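Local coordinates for Blr6230 protein (Bradyrhizobium diazoefficiens, PDB 5WCM), which is a subclass B3 metallo-beta-lactamase, a zinc enzyme that hydrolyses beta-lactam antibiotics and is captured here with a sulfonamide inhibitor, at residues A142-S147 against R193-K198. Sequence-based numbering, arbitrary orientation.
Sequences ATPGHS and RATFAK. With ZN (zinc ion), chain C; ZN (zinc ion), chain E; 4NZ (4-nitrobenzenesulfonamide), chain I.
Thr195, on helix 188-201, reaches Pro144 in the loop that leaves strand 136-142. Its CB, directed at the loop, approaches Pro144 O; from there the two branches part. Thr195 CG2 packs on Thr143 CB at 3.8 Å, and Thr195 OG1 donates to Pro144 O at 2.7 Å, in the carbonyl plane and on a lone pair. With OG1 anti to its own carbonyl carbon (chi1 -74°), Asp191 O, one turn back, also comes within bonding reach and competes for the single proton. Pro144 CD lies 3.7 Å from Thr195 OG1, and the ring, by restricting phi, helps hold the carbonyl ready.

One turn on, Lys198 runs extended across Thr143 at about a right angle, Lys198 CE lying 3.8 Å from Thr143 CG2. Lys198 CE also passes 3.4 Å from Ala142 O before chi4 bends Lys198 NZ onto a zinc ion (2.1 Å) shared with Glu127 and His141. The amine probably binds in its neutral form, its lone pair on the metal.

Further along, His146 NE2 binds one of the two active-site zincs with His70, His72 and the inhibitor's sulfonamide nitrogen; Thr173 O holds ND1 as a second-shell group. Thr195 probably helps fix the backbone leading to His146.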
loop_
_atom_site.group_PDB
_atom_site.type_symbol
_atom_site.label_atom_id
_atom_site.label_comp_id
_atom_site.label_asym_id
_atom_site.label_seq_id
_atom_site.Cartn_x
_atom_site.Cartn_y
_atom_site.Cartn_z
ATOM N N ALA A 142 -6.280 4.453 -9.854
ATOM C CA ALA A 142 -5.095 5.257 -10.067
ATOM C C ALA A 142 -5.121 6.465 -9.131
ATOM O O ALA A 142 -5.929 7.386 -9.296
ATOM C CB ALA A 142 -4.992 5.689 -11.517
ATOM N N THR A 143 -4.233 6.443 -8.138
ATOM C CA THR A 143 -4.106 7.515 -7.149
ATOM C C THR A 143 -2.637 7.967 -7.064
ATOM O O THR A 143 -2.016 7.879 -6.008
ATOM C CB THR A 143 -4.625 7.051 -5.779
ATOM O OG1 THR A 143 -4.055 5.785 -5.459
ATOM C CG2 THR A 143 -6.144 6.865 -5.784
ATOM N N PRO A 144 -2.097 8.503 -8.173
ATOM C CA PRO A 144 -0.698 8.889 -8.221
ATOM C C PRO A 144 -0.371 10.123 -7.388
ATOM O O PRO A 144 -1.252 10.858 -6.913
ATOM C CB PRO A 144 -0.472 9.175 -9.709
ATOM C CG PRO A 144 -1.805 9.642 -10.173
ATOM C CD PRO A 144 -2.764 8.747 -9.465
ATOM N N GLY A 145 0.925 10.349 -7.226
ATOM C CA GLY A 145 1.473 11.466 -6.465
ATOM C C GLY A 145 2.631 10.962 -5.649
ATOM O O GLY A 145 3.794 11.289 -5.893
ATOM N N HIS A 146 2.308 10.133 -4.659
ATOM C CA HIS A 146 3.353 9.570 -3.808
ATOM C C HIS A 146 4.338 8.738 -4.636
ATOM O O HIS A 146 5.536 8.742 -4.347
ATOM C CB HIS A 146 2.724 8.792 -2.663
ATOM C CG HIS A 146 3.720 8.235 -1.705
ATOM N ND1 HIS A 146 4.223 8.951 -0.643
ATOM C CD2 HIS A 146 4.340 7.034 -1.679
ATOM C CE1 HIS A 146 5.108 8.209 -0.003
ATOM N NE2 HIS A 146 5.188 7.030 -0.601
ATOM N N SER A 147 3.815 8.060 -5.653
ATOM C CA SER A 147 4.633 7.485 -6.717
ATOM C C SER A 147 3.843 7.707 -8.017
ATOM O O SER A 147 2.635 7.925 -7.966
ATOM C CB SER A 147 4.945 6.001 -6.476
ATOM O OG SER A 147 3.791 5.226 -6.710
ATOM N N ARG A 193 -2.856 16.530 -6.089
ATOM C CA ARG A 193 -4.130 17.283 -6.014
ATOM C C ARG A 193 -5.319 16.443 -6.432
ATOM O O ARG A 193 -6.366 16.422 -5.769
ATOM C CB ARG A 193 -4.146 18.500 -6.954
ATOM C CG ARG A 193 -3.089 19.551 -6.761
ATOM C CD ARG A 193 -3.223 20.203 -5.419
ATOM N NE ARG A 193 -2.453 21.434 -5.384
ATOM C CZ ARG A 193 -2.265 22.179 -4.300
ATOM N NH1 ARG A 193 -2.821 21.817 -3.161
ATOM N NH2 ARG A 193 -1.572 23.214 -4.355
ATOM N N ALA A 194 -5.184 15.822 -7.589
ATOM C CA ALA A 194 -6.227 14.945 -8.123
ATOM C C ALA A 194 -6.539 13.787 -7.175
ATOM O O ALA A 194 -7.691 13.408 -6.985
ATOM C CB ALA A 194 -5.866 14.414 -9.504
ATOM N N THR A 195 -5.491 13.222 -6.582
ATOM C CA THR A 195 -5.625 12.087 -5.687
ATOM C C THR A 195 -6.354 12.433 -4.393
ATOM O O THR A 195 -7.222 11.683 -3.965
ATOM C CB THR A 195 -4.256 11.447 -5.444
ATOM O OG1 THR A 195 -3.925 10.741 -6.632
ATOM C CG2 THR A 195 -4.249 10.482 -4.236
ATOM N N PHE A 196 -6.025 13.573 -3.797
ATOM C CA PHE A 196 -6.731 14.000 -2.586
ATOM C C PHE A 196 -8.231 14.153 -2.876
ATOM O O PHE A 196 -9.085 13.675 -2.119
ATOM C CB PHE A 196 -6.194 15.310 -2.008
ATOM C CG PHE A 196 -4.727 15.301 -1.709
ATOM C CD1 PHE A 196 -4.106 14.206 -1.108
ATOM C CD2 PHE A 196 -3.970 16.427 -1.970
ATOM C CE1 PHE A 196 -2.747 14.225 -0.845
ATOM C CE2 PHE A 196 -2.626 16.461 -1.693
ATOM C CZ PHE A 196 -2.014 15.364 -1.131
ATOM N N ALA A 197 -8.549 14.826 -3.980
ATOM C CA ALA A 197 -9.953 15.001 -4.384
ATOM C C ALA A 197 -10.663 13.668 -4.670
ATOM O O ALA A 197 -11.788 13.427 -4.204
ATOM C CB ALA A 197 -10.052 15.927 -5.584
ATOM N N LYS A 198 -9.981 12.804 -5.414
ATOM C CA LYS A 198 -10.516 11.487 -5.758
ATOM C C LYS A 198 -10.802 10.668 -4.488
ATOM O O LYS A 198 -11.876 10.072 -4.349
ATOM C CB LYS A 198 -9.535 10.731 -6.646
ATOM C CG LYS A 198 -9.956 9.318 -6.986
ATOM C CD LYS A 198 -8.926 8.677 -7.899
ATOM C CE LYS A 198 -9.163 7.199 -8.123
ATOM N NZ LYS A 198 -10.487 6.954 -8.739
HETATM ZN ZN ZN C . 6.444 5.442 -0.222
HETATM ZN ZN ZN E . -11.166 5.074 -9.226
HETATM S S 4NZ I . 7.533 6.468 2.340
HETATM C C1 4NZ I . 11.952 5.958 2.913
HETATM N N1 4NZ I . 6.862 5.243 1.698
HETATM O O1 4NZ I . 6.971 6.638 3.638
HETATM C C2 4NZ I . 11.275 5.006 2.175
HETATM O O2 4NZ I . 7.386 7.555 1.429
HETATM C C3 4NZ I . 9.910 5.154 1.989
HETATM C C4 4NZ I . 9.262 6.234 2.559
HETATM C C5 4NZ I . 9.959 7.191 3.279
HETATM C C6 4NZ I . 11.321 7.060 3.445
HETATM N N7 4NZ I . 13.362 5.727 3.246
HETATM O O12 4NZ I . 13.873 4.676 2.908
HETATM O O13 4NZ I . 13.966 6.608 3.842
HETATM O O HOH W 1 7.385 4.663 1.305
#